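Local coordinates for protein phosphoacetylglucosamine mutase (Aspergillus lentulus, PDB 5O9X) that catalyses the interconversion of N-acetylglucosamine 6-phosphate and N-acetylglucosamine 1-phosphate, a step on the route to UDP-N-acetylglucosamine, at residues K23-G28 and L39-Y44; A96-N101 and G108-E113; K160-P165 and P186-Y191; L312-I317 and I332-T337; S343-I348 and L354-T359. The protein carries 1 engineered substitution. One frame throughout, in Å; residues are numbered along the deposited sequence.

Contact 1 (K23-G28 and L39-Y44)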
# COMPACT_ATOMS: atom_id res chain seq x y z
N LYS A 23 8.36 8.83 25.42
CA LYS A 23 8.05 8.68 23.96
C LYS A 23 6.88 9.56 23.58
O LYS A 23 5.83 9.60 24.26
CB LYS A 23 7.72 7.24 23.54
CG LYS A 23 8.67 6.18 24.07
CD LYS A 23 10.13 6.34 23.64
CE LYS A 23 10.88 5.04 23.87
NZ LYS A 23 12.23 5.11 23.27
N ILE A 24 7.09 10.28 22.49
CA ILE A 24 6.05 11.07 21.84
C ILE A 24 5.71 10.27 20.55
O ILE A 24 6.60 9.87 19.85
CB ILE A 24 6.55 12.49 21.51
CG1 ILE A 24 6.74 13.34 22.84
CG2 ILE A 24 5.62 13.17 20.50
CD1 ILE A 24 7.69 14.52 22.74
N PHE A 25 4.43 10.01 20.31
CA PHE A 25 3.97 9.19 19.19
C PHE A 25 3.49 10.07 18.04
O PHE A 25 2.96 11.14 18.26
CB PHE A 25 2.87 8.24 19.65
CG PHE A 25 3.26 7.42 20.82
CD1 PHE A 25 4.19 6.38 20.68
CD2 PHE A 25 2.69 7.66 22.09
CE1 PHE A 25 4.56 5.59 21.77
CE2 PHE A 25 3.09 6.88 23.19
CZ PHE A 25 4.01 5.84 23.03
N GLN A 26 3.73 9.64 16.80
CA GLN A 26 3.26 10.38 15.65
C GLN A 26 2.58 9.39 14.70
O GLN A 26 3.00 8.23 14.62
CB GLN A 26 4.41 11.15 14.98
CG GLN A 26 5.67 10.30 14.85
CD GLN A 26 6.82 10.96 14.06
OE1 GLN A 26 7.49 11.88 14.56
NE2 GLN A 26 7.06 10.45 12.81
N TYR A 27 1.58 9.85 13.96
CA TYR A 27 0.83 8.96 13.06
C TYR A 27 1.69 8.46 11.85
O TYR A 27 1.55 7.31 11.41
CB TYR A 27 -0.46 9.66 12.61
CG TYR A 27 -1.49 8.73 12.02
CD1 TYR A 27 -2.41 8.06 12.86
CD2 TYR A 27 -1.56 8.54 10.63
CE1 TYR A 27 -3.37 7.24 12.31
CE2 TYR A 27 -2.56 7.72 10.07
CZ TYR A 27 -3.44 7.07 10.91
OH TYR A 27 -4.42 6.21 10.43
N GLY A 28 2.57 9.29 11.34
CA GLY A 28 3.53 8.83 10.30
C GLY A 28 2.84 8.68 8.95
O GLY A 28 1.71 9.18 8.71
N LEU A 39 3.84 -0.41 22.11
CA LEU A 39 2.54 -0.20 21.52
C LEU A 39 1.26 -0.28 22.39
O LEU A 39 0.21 0.21 21.97
CB LEU A 39 2.39 -1.10 20.29
CG LEU A 39 3.08 -0.45 19.09
CD1 LEU A 39 3.35 -1.57 18.07
CD2 LEU A 39 2.20 0.68 18.48
N ASN A 40 1.30 -0.85 23.61
CA ASN A 40 -0.00 -1.06 24.29
C ASN A 40 -0.92 0.20 24.38
O ASN A 40 -2.11 0.16 24.03
CB ASN A 40 0.23 -1.59 25.71
CG ASN A 40 0.56 -3.07 25.74
OD1 ASN A 40 0.52 -3.79 24.70
ND2 ASN A 40 0.93 -3.54 26.89
N THR A 41 -0.37 1.31 24.88
CA THR A 41 -1.24 2.45 25.17
C THR A 41 -1.70 3.09 23.85
O THR A 41 -2.80 3.66 23.76
CB THR A 41 -0.58 3.46 26.10
OG1 THR A 41 0.55 4.09 25.49
CG2 THR A 41 -0.12 2.76 27.39
N VAL A 42 -0.87 2.97 22.82
CA VAL A 42 -1.16 3.47 21.48
C VAL A 42 -2.39 2.76 20.90
O VAL A 42 -3.33 3.40 20.42
CB VAL A 42 0.05 3.28 20.51
CG1 VAL A 42 -0.31 3.74 19.12
CG2 VAL A 42 1.20 4.16 20.93
N VAL A 43 -2.35 1.44 20.92
CA VAL A 43 -3.41 0.61 20.40
C VAL A 43 -4.71 0.89 21.21
O VAL A 43 -5.83 0.92 20.64
CB VAL A 43 -2.96 -0.89 20.44
CG1 VAL A 43 -4.12 -1.82 20.12
CG2 VAL A 43 -1.78 -1.10 19.44
N TYR A 44 -4.55 1.01 22.53
CA TYR A 44 -5.71 1.33 23.39
C TYR A 44 -6.32 2.65 22.91
O TYR A 44 -7.52 2.73 22.72
CB TYR A 44 -5.26 1.44 24.86
CG TYR A 44 -6.41 1.57 25.79
CD1 TYR A 44 -7.18 0.46 26.11
CD2 TYR A 44 -6.81 2.83 26.24
CE1 TYR A 44 -8.30 0.58 26.93
CE2 TYR A 44 -7.92 2.97 27.08
CZ TYR A 44 -8.64 1.85 27.43
OH TYR A 44 -9.76 1.98 28.24

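Contact 2 (A96-N101 and G108-E113)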
# COMPACT_ATOMS: atom_id res chain seq x y z
N ALA A 96 -6.11 11.14 16.48
CA ALA A 96 -5.48 9.88 16.95
C ALA A 96 -4.27 10.21 17.76
O ALA A 96 -4.02 9.58 18.78
CB ALA A 96 -5.11 9.03 15.76
N THR A 97 -3.48 11.17 17.27
CA THR A 97 -2.20 11.51 17.87
C THR A 97 -2.42 12.18 19.24
O THR A 97 -1.62 12.00 20.17
CB THR A 97 -1.43 12.44 16.91
OG1 THR A 97 -1.25 11.77 15.68
CG2 THR A 97 -0.08 12.90 17.45
N LYS A 98 -3.56 12.88 19.39
CA LYS A 98 -3.85 13.51 20.69
C LYS A 98 -4.19 12.40 21.68
O LYS A 98 -3.70 12.40 22.80
CB LYS A 98 -5.01 14.49 20.50
CG LYS A 98 -5.43 15.24 21.76
CD LYS A 98 -6.87 15.75 21.62
CE LYS A 98 -6.96 17.02 20.76
NZ LYS A 98 -6.82 18.21 21.64
N LEU A 99 -5.02 11.42 21.29
CA LEU A 99 -5.32 10.35 22.20
C LEU A 99 -4.07 9.54 22.55
O LEU A 99 -3.86 9.17 23.72
CB LEU A 99 -6.42 9.41 21.67
CG LEU A 99 -7.86 9.90 21.70
CD1 LEU A 99 -8.72 9.10 20.73
CD2 LEU A 99 -8.40 9.81 23.15
N ALA A 100 -3.22 9.31 21.56
CA ALA A 100 -2.02 8.47 21.78
C ALA A 100 -0.99 9.17 22.67
O ALA A 100 -0.21 8.50 23.36
CB ALA A 100 -1.38 8.09 20.45
N ASN A 101 -0.98 10.51 22.65
CA ASN A 101 -0.05 11.27 23.48
C ASN A 101 -0.62 11.74 24.85
O ASN A 101 0.12 12.28 25.68
CB ASN A 101 0.61 12.41 22.69
CG ASN A 101 1.53 11.87 21.60
OD1 ASN A 101 1.27 12.05 20.41
ND2 ASN A 101 2.57 11.16 21.99
N GLY A 108 -9.53 9.56 29.44
CA GLY A 108 -10.99 9.82 29.62
C GLY A 108 -11.46 11.26 29.28
O GLY A 108 -12.50 11.48 28.60
N ASP A 109 -10.68 12.23 29.75
CA ASP A 109 -10.95 13.65 29.51
C ASP A 109 -10.67 14.02 28.08
O ASP A 109 -11.48 14.71 27.43
CB ASP A 109 -10.13 14.53 30.47
CG ASP A 109 -10.50 14.29 31.97
OD1 ASP A 109 -11.61 13.79 32.29
OD2 ASP A 109 -9.67 14.59 32.85
N VAL A 110 -9.53 13.54 27.54
CA VAL A 110 -9.24 13.75 26.13
C VAL A 110 -10.36 13.19 25.27
O VAL A 110 -10.80 13.85 24.34
CB VAL A 110 -7.83 13.22 25.77
CG1 VAL A 110 -7.57 13.32 24.28
CG2 VAL A 110 -6.79 14.04 26.54
N TYR A 111 -10.86 11.99 25.61
CA TYR A 111 -12.01 11.38 24.90
C TYR A 111 -13.23 12.33 24.86
O TYR A 111 -13.78 12.61 23.78
CB TYR A 111 -12.39 10.07 25.58
CG TYR A 111 -13.36 9.15 24.85
CD1 TYR A 111 -14.67 8.90 25.37
CD2 TYR A 111 -12.98 8.44 23.68
CE1 TYR A 111 -15.55 8.02 24.74
CE2 TYR A 111 -13.86 7.55 23.06
CZ TYR A 111 -15.14 7.35 23.57
OH TYR A 111 -15.99 6.48 22.94
N ASP A 112 -13.66 12.83 26.03
CA ASP A 112 -14.79 13.81 26.08
C ASP A 112 -14.49 15.12 25.35
O ASP A 112 -15.37 15.67 24.64
CB ASP A 112 -15.24 14.09 27.52
CG ASP A 112 -16.08 12.95 28.08
OD1 ASP A 112 -17.04 12.51 27.36
OD2 ASP A 112 -15.78 12.51 29.22
N GLU A 113 -13.25 15.58 25.46
CA GLU A 113 -12.81 16.78 24.77
C GLU A 113 -13.04 16.55 23.27
O GLU A 113 -13.62 17.40 22.56
CB GLU A 113 -11.35 16.99 25.11
CG GLU A 113 -10.70 18.30 24.74
CD GLU A 113 -9.19 18.25 24.95
OE1 GLU A 113 -8.70 17.79 26.03
OE2 GLU A 113 -8.48 18.68 24.02

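Contact 3 (K160-P165 and P186-Y191). Unlike the reference sequence in segment 160-165: Phe-161 (reference Tyr).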
# COMPACT_ATOMS: atom_id res chain seq x y z
N LYS A 160 -9.30 -12.28 12.93
CA LYS A 160 -8.08 -13.16 13.08
C LYS A 160 -6.97 -12.70 12.10
O LYS A 160 -6.73 -11.48 12.03
CB LYS A 160 -8.39 -14.68 12.98
CG LYS A 160 -9.54 -15.16 13.96
CD LYS A 160 -9.06 -14.83 15.35
CE LYS A 160 -9.88 -15.37 16.50
NZ LYS A 160 -9.20 -14.72 17.67
N PHE A 161 -6.34 -13.64 11.37
CA PHE A 161 -5.26 -13.31 10.47
C PHE A 161 -5.81 -13.01 9.07
O PHE A 161 -6.49 -13.88 8.43
CB PHE A 161 -4.28 -14.52 10.36
CG PHE A 161 -3.57 -14.81 11.66
CD1 PHE A 161 -2.42 -14.10 12.03
CD2 PHE A 161 -4.10 -15.75 12.55
CE1 PHE A 161 -1.75 -14.36 13.27
CE2 PHE A 161 -3.46 -15.99 13.79
CZ PHE A 161 -2.26 -15.35 14.13
N MET A 162 -5.45 -11.84 8.55
CA MET A 162 -5.82 -11.47 7.18
C MET A 162 -4.73 -10.56 6.63
O MET A 162 -3.95 -9.96 7.39
CB MET A 162 -7.18 -10.70 7.18
CG MET A 162 -8.39 -11.55 7.63
SD MET A 162 -9.97 -11.06 6.88
CE MET A 162 -9.95 -9.43 7.35
N THR A 163 -4.71 -10.43 5.31
CA THR A 163 -3.77 -9.48 4.65
C THR A 163 -4.44 -8.13 4.86
O THR A 163 -5.65 -8.06 5.19
CB THR A 163 -3.67 -9.77 3.11
OG1 THR A 163 -4.90 -9.50 2.47
CG2 THR A 163 -3.29 -11.24 2.81
N THR A 164 -3.65 -7.05 4.77
CA THR A 164 -4.22 -5.71 4.84
C THR A 164 -5.37 -5.51 3.86
O THR A 164 -6.40 -5.00 4.25
CB THR A 164 -3.07 -4.70 4.74
OG1 THR A 164 -2.30 -4.81 5.96
CG2 THR A 164 -3.60 -3.23 4.64
N PRO A 165 -5.17 -5.83 2.57
CA PRO A 165 -6.27 -5.58 1.64
C PRO A 165 -7.52 -6.42 1.94
O PRO A 165 -8.63 -5.94 1.70
CB PRO A 165 -5.70 -6.06 0.28
CG PRO A 165 -4.23 -5.98 0.43
CD PRO A 165 -3.90 -6.17 1.89
N PRO A 186 -18.86 -10.22 3.15
CA PRO A 186 -17.80 -9.64 4.03
C PRO A 186 -17.02 -10.69 4.79
O PRO A 186 -16.88 -10.64 6.01
CB PRO A 186 -18.60 -8.77 4.98
CG PRO A 186 -19.93 -9.51 5.12
CD PRO A 186 -20.18 -10.24 3.83
N THR A 187 -16.49 -11.68 4.06
CA THR A 187 -15.75 -12.76 4.64
C THR A 187 -14.57 -13.04 3.75
O THR A 187 -14.50 -12.64 2.55
CB THR A 187 -16.57 -14.07 4.68
OG1 THR A 187 -16.83 -14.40 3.31
CG2 THR A 187 -17.96 -13.89 5.45
N GLU A 188 -13.64 -13.78 4.32
CA GLU A 188 -12.47 -14.20 3.59
C GLU A 188 -12.84 -15.04 2.38
O GLU A 188 -12.26 -14.85 1.31
CB GLU A 188 -11.58 -14.97 4.58
CG GLU A 188 -10.16 -14.93 4.21
CD GLU A 188 -9.27 -15.61 5.23
OE1 GLU A 188 -9.42 -15.29 6.44
OE2 GLU A 188 -8.49 -16.47 4.77
N GLN A 189 -13.80 -15.99 2.54
CA GLN A 189 -14.32 -16.72 1.33
C GLN A 189 -14.87 -15.76 0.27
O GLN A 189 -14.68 -15.99 -0.91
CB GLN A 189 -15.47 -17.65 1.75
CG GLN A 189 -15.99 -18.55 0.63
CD GLN A 189 -16.99 -19.62 1.15
OE1 GLN A 189 -16.88 -20.10 2.26
NE2 GLN A 189 -17.94 -19.99 0.33
N GLY A 190 -15.63 -14.71 0.68
CA GLY A 190 -16.22 -13.80 -0.27
C GLY A 190 -15.12 -13.05 -1.06
O GLY A 190 -15.21 -12.85 -2.29
N TYR A 191 -14.07 -12.68 -0.36
CA TYR A 191 -12.86 -12.04 -1.02
C TYR A 191 -12.28 -12.95 -2.12
O TYR A 191 -12.10 -12.50 -3.26
CB TYR A 191 -11.83 -11.73 0.06
CG TYR A 191 -10.47 -11.28 -0.45
CD1 TYR A 191 -10.25 -9.94 -0.70
CD2 TYR A 191 -9.42 -12.22 -0.71
CE1 TYR A 191 -9.01 -9.50 -1.16
CE2 TYR A 191 -8.19 -11.79 -1.25
CZ TYR A 191 -8.00 -10.45 -1.45
OH TYR A 191 -6.81 -9.98 -1.94
O HOH W 1 -4.82 -10.21 -0.07

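Contact 4 (L312-I317 and I332-T337)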
# COMPACT_ATOMS: atom_id res chain seq x y z
N LEU A 312 2.50 -0.60 -17.32
CA LEU A 312 1.88 -1.79 -17.92
C LEU A 312 0.34 -1.60 -17.94
O LEU A 312 -0.32 -1.77 -18.98
CB LEU A 312 2.31 -3.08 -17.15
CG LEU A 312 1.71 -4.39 -17.75
CD1 LEU A 312 2.38 -4.70 -19.10
CD2 LEU A 312 1.81 -5.57 -16.84
N ALA A 313 -0.23 -1.27 -16.78
CA ALA A 313 -1.70 -1.09 -16.66
C ALA A 313 -2.22 0.12 -17.48
O ALA A 313 -3.24 0.01 -18.14
CB ALA A 313 -2.05 -0.87 -15.17
N ALA A 314 -1.50 1.27 -17.43
CA ALA A 314 -1.89 2.42 -18.23
C ALA A 314 -1.87 2.11 -19.74
O ALA A 314 -2.80 2.55 -20.47
CB ALA A 314 -1.05 3.64 -17.89
N SER A 315 -0.88 1.36 -20.22
CA SER A 315 -0.81 1.00 -21.65
C SER A 315 -2.01 0.07 -21.99
O SER A 315 -2.69 0.29 -22.99
CB SER A 315 0.50 0.25 -21.87
OG SER A 315 0.47 -0.53 -23.03
N PHE A 316 -2.21 -1.00 -21.22
CA PHE A 316 -3.29 -1.94 -21.49
C PHE A 316 -4.66 -1.23 -21.49
O PHE A 316 -5.45 -1.36 -22.41
CB PHE A 316 -3.31 -3.04 -20.44
CG PHE A 316 -4.25 -4.16 -20.77
CD1 PHE A 316 -4.18 -4.80 -22.02
CD2 PHE A 316 -5.22 -4.55 -19.86
CE1 PHE A 316 -5.07 -5.84 -22.33
CE2 PHE A 316 -6.08 -5.62 -20.13
CZ PHE A 316 -5.98 -6.27 -21.37
N ILE A 317 -4.96 -0.48 -20.45
CA ILE A 317 -6.23 0.21 -20.37
C ILE A 317 -6.49 1.19 -21.55
O ILE A 317 -7.63 1.31 -22.07
CB ILE A 317 -6.49 0.88 -18.98
CG1 ILE A 317 -6.54 -0.22 -17.90
CG2 ILE A 317 -7.76 1.79 -19.00
CD1 ILE A 317 -6.41 0.31 -16.44
N ILE A 332 -6.91 8.84 -19.11
CA ILE A 332 -6.07 8.20 -18.11
C ILE A 332 -5.02 9.18 -17.59
O ILE A 332 -4.38 9.89 -18.37
CB ILE A 332 -5.37 6.95 -18.72
CG1 ILE A 332 -6.40 5.98 -19.29
CG2 ILE A 332 -4.47 6.22 -17.70
CD1 ILE A 332 -5.76 4.99 -20.24
N GLY A 333 -4.75 9.15 -16.31
CA GLY A 333 -3.60 9.86 -15.80
C GLY A 333 -2.83 8.89 -14.88
O GLY A 333 -3.42 7.96 -14.28
N VAL A 334 -1.51 9.14 -14.76
CA VAL A 334 -0.66 8.33 -13.86
C VAL A 334 -0.11 9.17 -12.68
O VAL A 334 0.58 10.19 -12.89
CB VAL A 334 0.48 7.67 -14.62
CG1 VAL A 334 1.30 6.71 -13.66
CG2 VAL A 334 -0.06 6.92 -15.89
N VAL A 335 -0.36 8.70 -11.46
CA VAL A 335 0.15 9.39 -10.27
C VAL A 335 1.39 8.64 -9.82
O VAL A 335 1.36 7.40 -9.74
CB VAL A 335 -0.91 9.38 -9.17
CG1 VAL A 335 -0.41 10.09 -7.91
CG2 VAL A 335 -2.14 10.18 -9.71
N GLN A 336 2.47 9.40 -9.53
CA GLN A 336 3.74 8.85 -9.12
C GLN A 336 4.17 9.54 -7.82
O GLN A 336 3.53 10.53 -7.38
CB GLN A 336 4.82 9.02 -10.22
CG GLN A 336 4.45 8.32 -11.58
CD GLN A 336 5.66 8.32 -12.46
OE1 GLN A 336 6.16 9.37 -12.87
NE2 GLN A 336 6.17 7.16 -12.75
N THR A 337 5.26 9.04 -7.23
CA THR A 337 6.01 9.85 -6.24
C THR A 337 7.43 10.08 -6.77
O THR A 337 7.82 9.55 -7.82
CB THR A 337 6.00 9.25 -4.82
OG1 THR A 337 6.86 8.06 -4.75
CG2 THR A 337 4.55 8.76 -4.48

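Contact 5 (S343-I348 and L354-T359)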
# COMPACT_ATOMS: atom_id res chain seq x y z
N SER A 343 13.16 7.39 -15.83
CA SER A 343 12.80 6.80 -17.12
C SER A 343 11.30 6.43 -17.23
O SER A 343 10.73 6.48 -18.38
CB SER A 343 13.63 5.56 -17.41
OG SER A 343 14.99 5.93 -17.61
N SER A 344 10.66 6.09 -16.10
CA SER A 344 9.24 5.71 -16.12
C SER A 344 8.41 6.97 -16.36
O SER A 344 7.45 6.94 -17.13
CB SER A 344 8.81 5.00 -14.79
OG SER A 344 8.82 5.91 -13.70
N THR A 345 8.81 8.09 -15.74
CA THR A 345 8.14 9.36 -15.97
C THR A 345 8.21 9.79 -17.47
O THR A 345 7.23 10.27 -18.02
CB THR A 345 8.73 10.43 -15.03
OG1 THR A 345 8.74 9.92 -13.64
CG2 THR A 345 7.94 11.81 -15.11
N GLU A 346 9.39 9.65 -18.04
CA GLU A 346 9.68 10.00 -19.40
C GLU A 346 8.83 9.13 -20.36
O GLU A 346 8.27 9.62 -21.33
CB GLU A 346 11.20 9.78 -19.64
CG GLU A 346 11.60 9.99 -21.12
CD GLU A 346 13.08 9.69 -21.44
OE1 GLU A 346 13.66 8.55 -21.13
OE2 GLU A 346 13.67 10.63 -22.04
N TYR A 347 8.75 7.83 -20.06
CA TYR A 347 7.92 6.87 -20.81
C TYR A 347 6.47 7.29 -20.78
O TYR A 347 5.79 7.26 -21.82
CB TYR A 347 8.12 5.45 -20.29
CG TYR A 347 7.27 4.35 -20.98
CD1 TYR A 347 7.67 3.79 -22.22
CD2 TYR A 347 6.13 3.84 -20.38
CE1 TYR A 347 6.89 2.79 -22.86
CE2 TYR A 347 5.39 2.78 -20.97
CZ TYR A 347 5.78 2.31 -22.22
OH TYR A 347 5.01 1.30 -22.79
N ILE A 348 6.01 7.72 -19.63
CA ILE A 348 4.57 8.06 -19.48
C ILE A 348 4.30 9.30 -20.35
O ILE A 348 3.26 9.39 -21.06
CB ILE A 348 4.20 8.34 -18.01
CG1 ILE A 348 4.28 7.02 -17.13
CG2 ILE A 348 2.81 8.98 -17.91
CD1 ILE A 348 4.22 7.30 -15.61
N LEU A 354 0.53 10.52 -21.71
CA LEU A 354 -0.49 10.73 -20.66
C LEU A 354 0.02 11.74 -19.67
O LEU A 354 1.24 11.86 -19.52
CB LEU A 354 -0.86 9.41 -19.89
CG LEU A 354 -1.33 8.17 -20.70
CD1 LEU A 354 -1.44 6.98 -19.74
CD2 LEU A 354 -2.71 8.48 -21.35
N PRO A 355 -0.90 12.43 -18.98
CA PRO A 355 -0.40 13.28 -17.91
C PRO A 355 0.12 12.40 -16.75
O PRO A 355 -0.39 11.28 -16.57
CB PRO A 355 -1.66 14.06 -17.50
CG PRO A 355 -2.83 13.15 -17.87
CD PRO A 355 -2.35 12.63 -19.23
N SER A 356 1.15 12.88 -16.05
CA SER A 356 1.54 12.34 -14.73
C SER A 356 1.55 13.44 -13.65
O SER A 356 1.68 14.64 -13.95
CB SER A 356 2.89 11.63 -14.81
OG SER A 356 3.90 12.54 -15.12
N VAL A 357 1.36 13.05 -12.40
CA VAL A 357 1.31 14.00 -11.29
C VAL A 357 2.24 13.35 -10.25
O VAL A 357 2.23 12.13 -10.11
CB VAL A 357 -0.13 14.09 -10.73
CG1 VAL A 357 -0.20 15.03 -9.50
CG2 VAL A 357 -1.04 14.61 -11.85
N CYS A 358 3.06 14.15 -9.54
CA CYS A 358 3.92 13.60 -8.51
C CYS A 358 3.35 14.06 -7.20
O CYS A 358 3.06 15.26 -7.03
CB CYS A 358 5.38 14.13 -8.74
SG CYS A 358 6.56 13.37 -7.58
N THR A 359 3.14 13.16 -6.25
CA THR A 359 2.59 13.50 -4.94
C THR A 359 3.57 13.09 -3.83
O THR A 359 4.58 12.42 -4.10
CB THR A 359 1.22 12.83 -4.61
OG1 THR A 359 1.42 11.43 -4.36
CG2 THR A 359 0.19 12.99 -5.77

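Contact 1 (K23-G28 and L39-Y44)
Phe-25 meets helix 40-56 with one face of its ring, and the CG2 methyl of Val-42 sits squarely over that face. Val-42 CG2 lies 3.6 Å from the centroid of the Phe-25 ring and only 7° off the ring normal, a well-centred CH-pi contact. Phe-25 CD1 and CE1 are both 3.7 Å from Val-42 CG2, and the other ring carbons are little farther. In Val-42 the branch turned to the ring is CG2, which stands anti to the carbonyl carbon (chi1 177°). Over the opposite face, toward the rim, stands the Lys-23 carbonyl O, 4.0 Å above the Phe-25 ring plane. Thr-41 adds a looser touch, its OG1 lying 4.4 Å from Phe-25 CE2.

Met-34, on strand 32-35, touches both Phe-25 and Val-42, while Pro-20 also packs on the Phe-25 side chain. The contact is buried and apolar. It fastens the loop that precedes strand 32-35 to the first turn of helix 40-56, as part of the layered alpha/beta/alpha domain I of the phosphohexomutases.

Contact 2 (A96-N101 and G108-E113)
Lys-98 NZ donates to Glu-113 OE2 over 2.9 Å, a salt bridge that spans two neighbouring helices. The ammonium group arrives nearly in line with the CD-OE2 bond of the glutamate, and the two side chains run at about a right angle to each other. The lysine leaves its helix straight, with CG anti to the backbone N, then bends at chi3 (-78°) and again at chi4 (-90°); the double bend turns NZ toward the carboxylate.

Beneath the charged pair, the same lysine packs with its hydrocarbon part. Lys-98 CD lies 3.7 Å from Val-110 CG1, and that methyl is also met by Leu-99 CD2 at 3.8 Å. Val-110 CG1 is therefore wedged between the lysine chain and the leucine. Leu-99 CD2 goes on to brush the backbone, 4.1 Å from Tyr-111 N.

On the inner side, Leu-99 touches Ala-45 and the Tyr-111 side chain lies on Thr-51 and Leu-52, so both helices rest on helix 40-56. Asp-112, for its part, makes a salt bridge with Arg-7. The axes of the two short segments approach to 9.7 Å and run at 162°, nearly antiparallel. With only a short connection between them they form a helical hairpin, packed within the alpha/beta/alpha domain I.

Contact 3 (K160-P165 and P186-Y191)
Glu-188 and Met-162 pass each other in opposite directions, each set by its torsions. In Glu-188, CG is anti to the backbone N (chi1 -154°) and the chain runs on extended, carrying the carboxylate from the start of helix 188-202 to the end of strand 155-161. Met-162 instead has CG beside its own backbone N (chi1 -66°), and this methylene lies 4.1 Å from Glu-188 OE1. The same oxygen is 3.8 Å from Phe-161 O. Lys-224 NZ links these two residues, with a salt bridge to Glu-188 OE2, the other carboxylate oxygen, and a hydrogen bond to Phe-161 O, which probably lets the two acceptors lie near each other. Tyr-192 OH also bonds to Glu-188 OE2, which would limit the rotation of the carboxylate.

The contact joins the last strand of the domain I sheet, just where the chain turns into helix 164-176, to helix 188-202 of domain II. Both helices open with a threonine at the N-cap. Thr-187 OG1 accepts from Gly-190 N at 2.9 Å, with an N-H...O angle of 156°, and Thr-163 OG1 caps Gln-166 N.

A water spans the remaining gap between the two segments. It lies 2.6 Å from Thr-163 OG1 and donates to Tyr-191 OH at 2.7 Å. Asp-427 OD2 is a further hydrogen-bond partner of Tyr-191 OH, and the ring of Tyr-191 meets Tyr-169 edge to face.

Contact 4 (L312-I317 and I332-T337)
Helix 306-324 lies against the sheet of domain III, and this contact is where it packs on strand 332-337, the strand that follows it in the chain. Helix and strand segments run antiparallel, with an angle of 178° between their directions and 9.5 Å between their axes at closest approach. Such helix-on-sheet layering is what builds the alpha/beta domains of the phosphohexomutases.

The helix presents Ala-314 and Ile-317, three residues apart and so on one side; the strand presents Ile-332 and Val-334, two apart and so on one face, with Gly-333 between them. Ala-314 is small enough to let the strand come near. Its CB lies 4.0 Å from Val-334 CG2 and 4.3 Å from Ile-332 CG2, set between two branched side chains. Everything that touches here is buried, and the side chains that meet are all apolar.

Leu-354, from the loop leading into the next strand, packs on both Ala-314 and Ile-332, while Leu-414 and Leu-417 of helix 405-420 reach Ile-317. On its other side the helix faces helix 428-442, with Phe-316 touching Ile-438.

Ile-332 reaches the helix backbone itself. With CG1 anti to its carbonyl carbon (chi1 -57°) and the chain continuing extended, its terminal methyl is carried up to the helix. The Ile-332 and Ile-317 side chains cross obliquely, and Ile-332 CD1 lies 4.0 Å from Ile-317 CG2 and 3.8 Å from the carbonyl O of Ala-314.

Contact 5 (S343-I348 and L354-T359)
This is a helix-to-strand contact inside a beta-alpha-beta unit, formed where helix 342-350 returns through a short loop into strand 356-359, near the protein surface. One backbone bond holds the turn. Leu-354 N donates to Ile-348 O at 3.0 Å, and it is nearly straight, with an N-H...O angle of 175°; the donor is tilted 26° from the plane of the carbonyl. The bond ties the late part of the helix to the chain just ahead of the strand.

Beside this bond, Ile-348 has the largest share of the packing, chiefly through CG2. With CG2 anti to the backbone N (chi1, measured to CG1, -68°), that methyl faces the returning chain: Ile-348 CG2 lies 3.7 Å from Leu-354 O, 4.2 Å from Leu-354 CB and 4.1 Å from Ser-356 CB. A single methyl thus rests on Leu-354 and Ser-356 as the chain straightens into the strand. One turn earlier on the helix, Thr-345 offers its CG2 to the serine, 4.1 Å from Ser-356 OG. The hydroxyl of Thr-345 is directed to another partner, Gln-336 OE1 on the adjacent strand, with which it forms a hydrogen bond.

Strand 356-359 is the outermost strand at this end of the domain III sheet and runs parallel to strand 332-337. Ile-348 also packs on Val-334 and Gln-336 of that inner strand, while Leu-354 reaches Ala-314, so the unit leans on helix 306-324 as well.

How the contacts relate
The five contacts follow one another along the chain; none nests in or crosses another. Contact 1 closes the loop around strand 32-35, and contact 2 closes the helical hairpin after it. These two touch, with Phe-25 CD2 3.3 Å from Ala-100 O, and both belong to domain I. Contact 3 spans helix 164-176 and joins the end of domain I to the beginning of domain II, about 26 Å from contact 1, centre to centre. Contacts 4 and 5, with centres 9 Å apart, share the domain III sheet: strand 332-337 and edge strand 356-359 are paired, with Gln-336 N 2.8 Å from Val-357 O. They lie across the chain's centre from contact 1.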